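Local atomic coordinates of 2-oxoadipate dioxygenase/decarboxylase (Pseudomonas putida, PDB entry 6W1G), a protein that catalyses the iron(II)- and O2-dependent decarboxylation and hydroxylation of 2-oxoadipate to D-2-hydroxyglutarate, a step of a D-lysine catabolic pathway. Residues Q297-A301 / A393-F399. Numbering follows the deposited sequence.
Sequences QRGAA and ALVYEDF
The guanidinium of Arg-298 binds the backbone of 393-399: NH1 donates to Tyr-396 O (2.9 Å) and Asp-398 O (2.8 Å), and NH2 also donates to Asp-398 O (3.1 Å, a more bent 136°), all near the guanidinium plane. An m chi1 with t chi2 and chi3 extends the arginine toward these carbonyls, and NE forms a salt bridge with Glu-296. The backbones then meet in a single bridge centred on Ala-300 and Val-395 (CA-CA 4.7 Å). Tyr-396 N donates to Gly-299 O and Ala-301 N to Leu-394 O, both at 2.8 Å and nearly linear (164° and 179°). This is the bonding pattern of an antiparallel non-hydrogen-bonded pair, yet the segments run 106° apart, so they cross after one bridge instead of continuing as a sheet. Residues 393-396 and 300-301 are extended, whereas Gly-299 (phi/psi -115/-150) departs from the strand conformation of Arg-298 just where strand 288-298 ends. Packing is modest: Ala-300 CB meets Ala-393 CB at 3.5 Å, Arg-298 CB meets Val-395 CG2 at 4.0 Å, and Ala-301 CB lies 4.1 Å from Tyr-396 CD1. Tyr-396, rotamer t, donates its OH to Phe-399 O (2.7 Å). In all, 444 Å² is buried. The contact joins the end of strand 288-298, which carries the metal ligand Glu-294, to the loop whose Phe-399 packs edge-to-face on the ligand His-70, its side chain about 5 Å from the bound nickel. Glu-397 pairs with Arg-127 and Arg-64, Asp-398 with Arg-114 of strand 108-114, while Leu-394 and Ala-301 rest on Tyr-444 of helix 440-458.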
loop_
_atom_site.group_PDB
_atom_site.type_symbol
_atom_site.label_atom_id
_atom_site.label_comp_id
_atom_site.label_asym_id
_atom_site.label_seq_id
_atom_site.Cartn_x
_atom_site.Cartn_y
_atom_site.Cartn_z
ATOM N N GLN A 297 8.424 -2.564 -4.497
ATOM C CA GLN A 297 8.367 -3.881 -5.082
ATOM C C GLN A 297 7.603 -4.761 -4.077
ATOM O O GLN A 297 7.952 -4.766 -2.895
ATOM C CB GLN A 297 9.780 -4.450 -5.303
ATOM C CG GLN A 297 9.775 -5.827 -5.962
ATOM C CD GLN A 297 11.120 -6.457 -6.040
ATOM O OE1 GLN A 297 12.170 -5.791 -6.089
ATOM N NE2 GLN A 297 11.125 -7.765 -6.095
ATOM N N ARG A 298 6.589 -5.497 -4.520
ATOM C CA ARG A 298 5.732 -6.265 -3.620
ATOM C C ARG A 298 5.984 -7.748 -3.789
ATOM O O ARG A 298 5.921 -8.248 -4.905
ATOM C CB ARG A 298 4.242 -5.934 -3.816
ATOM C CG ARG A 298 3.918 -4.576 -3.293
ATOM C CD ARG A 298 2.433 -4.199 -3.487
ATOM N NE ARG A 298 2.166 -2.967 -2.762
ATOM C CZ ARG A 298 1.905 -2.911 -1.466
ATOM N NH1 ARG A 298 1.684 -4.023 -0.757
ATOM N NH2 ARG A 298 1.855 -1.730 -0.858
ATOM N N GLY A 299 6.230 -8.416 -2.668
ATOM C CA GLY A 299 6.470 -9.840 -2.604
ATOM C C GLY A 299 5.394 -10.583 -1.832
ATOM O O GLY A 299 4.240 -10.175 -1.854
ATOM N N ALA A 300 5.766 -11.689 -1.201
ATOM C CA ALA A 300 4.815 -12.602 -0.587
ATOM C C ALA A 300 4.271 -12.070 0.723
ATOM O O ALA A 300 5.000 -11.607 1.611
ATOM C CB ALA A 300 5.509 -13.921 -0.323
ATOM N N ALA A 301 2.971 -12.272 0.912
ATOM C CA ALA A 301 2.355 -12.076 2.211
ATOM C C ALA A 301 2.852 -13.153 3.170
ATOM O O ALA A 301 2.938 -14.330 2.824
ATOM C CB ALA A 301 0.850 -12.173 2.035
ATOM N N ALA A 393 3.377 -17.726 -4.393
ATOM C CA ALA A 393 3.059 -16.933 -3.225
ATOM C C ALA A 393 1.934 -15.947 -3.511
ATOM O O ALA A 393 1.791 -15.420 -4.614
ATOM C CB ALA A 393 4.289 -16.178 -2.741
ATOM N N LEU A 394 1.148 -15.693 -2.474
ATOM C CA LEU A 394 0.110 -14.674 -2.485
ATOM C C LEU A 394 0.741 -13.316 -2.270
ATOM O O LEU A 394 1.408 -13.127 -1.254
ATOM C CB LEU A 394 -0.865 -14.981 -1.362
ATOM C CG LEU A 394 -2.033 -13.998 -1.221
ATOM C CD1 LEU A 394 -2.896 -13.947 -2.427
ATOM C CD2 LEU A 394 -2.818 -14.347 0.049
ATOM N N VAL A 395 0.503 -12.375 -3.178
ATOM C CA VAL A 395 1.142 -11.060 -3.094
ATOM C C VAL A 395 0.649 -10.283 -1.894
ATOM O O VAL A 395 -0.547 -10.244 -1.585
ATOM C CB VAL A 395 0.997 -10.308 -4.420
ATOM C CG1 VAL A 395 -0.491 -10.049 -4.805
ATOM C CG2 VAL A 395 1.795 -8.990 -4.412
ATOM N N TYR A 396 1.587 -9.591 -1.261
ATOM C CA TYR A 396 1.310 -8.725 -0.118
ATOM C C TYR A 396 0.673 -7.440 -0.588
ATOM O O TYR A 396 1.203 -6.763 -1.481
ATOM C CB TYR A 396 2.651 -8.449 0.554
ATOM C CG TYR A 396 2.529 -7.726 1.892
ATOM C CD1 TYR A 396 1.803 -8.299 2.924
ATOM C CD2 TYR A 396 3.159 -6.520 2.124
ATOM C CE1 TYR A 396 1.710 -7.695 4.181
ATOM C CE2 TYR A 396 3.096 -5.910 3.365
ATOM C CZ TYR A 396 2.338 -6.509 4.387
ATOM O OH TYR A 396 2.217 -5.983 5.649
ATOM N N GLU A 397 -0.445 -7.085 0.034
ATOM C CA GLU A 397 -1.251 -5.932 -0.316
ATOM C C GLU A 397 -1.139 -4.788 0.663
ATOM O O GLU A 397 -1.715 -3.711 0.410
ATOM C CB GLU A 397 -2.758 -6.336 -0.365
ATOM C CG GLU A 397 -3.031 -7.470 -1.298
ATOM C CD GLU A 397 -2.960 -7.155 -2.786
ATOM O OE1 GLU A 397 -2.673 -5.993 -3.173
ATOM O OE2 GLU A 397 -3.162 -8.113 -3.595
ATOM N N ASP A 398 -0.417 -4.980 1.768
ATOM C CA ASP A 398 -0.363 -4.018 2.885
ATOM C C ASP A 398 1.011 -3.345 2.932
ATOM O O ASP A 398 1.646 -3.157 1.889
ATOM C CB ASP A 398 -0.828 -4.745 4.130
ATOM C CG ASP A 398 -2.257 -5.212 3.963
ATOM O OD1 ASP A 398 -3.130 -4.331 3.903
ATOM O OD2 ASP A 398 -2.482 -6.434 3.817
ATOM N N PHE A 399 1.436 -2.934 4.122
ATOM C CA PHE A 399 2.594 -2.060 4.253
ATOM C C PHE A 399 3.536 -2.619 5.313
ATOM O O PHE A 399 3.175 -3.542 6.070
ATOM C CB PHE A 399 2.112 -0.648 4.560
ATOM C CG PHE A 399 1.313 -0.102 3.405
ATOM C CD1 PHE A 399 1.952 0.510 2.369
ATOM C CD2 PHE A 399 -0.047 -0.303 3.292
ATOM C CE1 PHE A 399 1.287 0.948 1.262
ATOM C CE2 PHE A 399 -0.729 0.092 2.156
ATOM C CZ PHE A 399 -0.084 0.777 1.171
#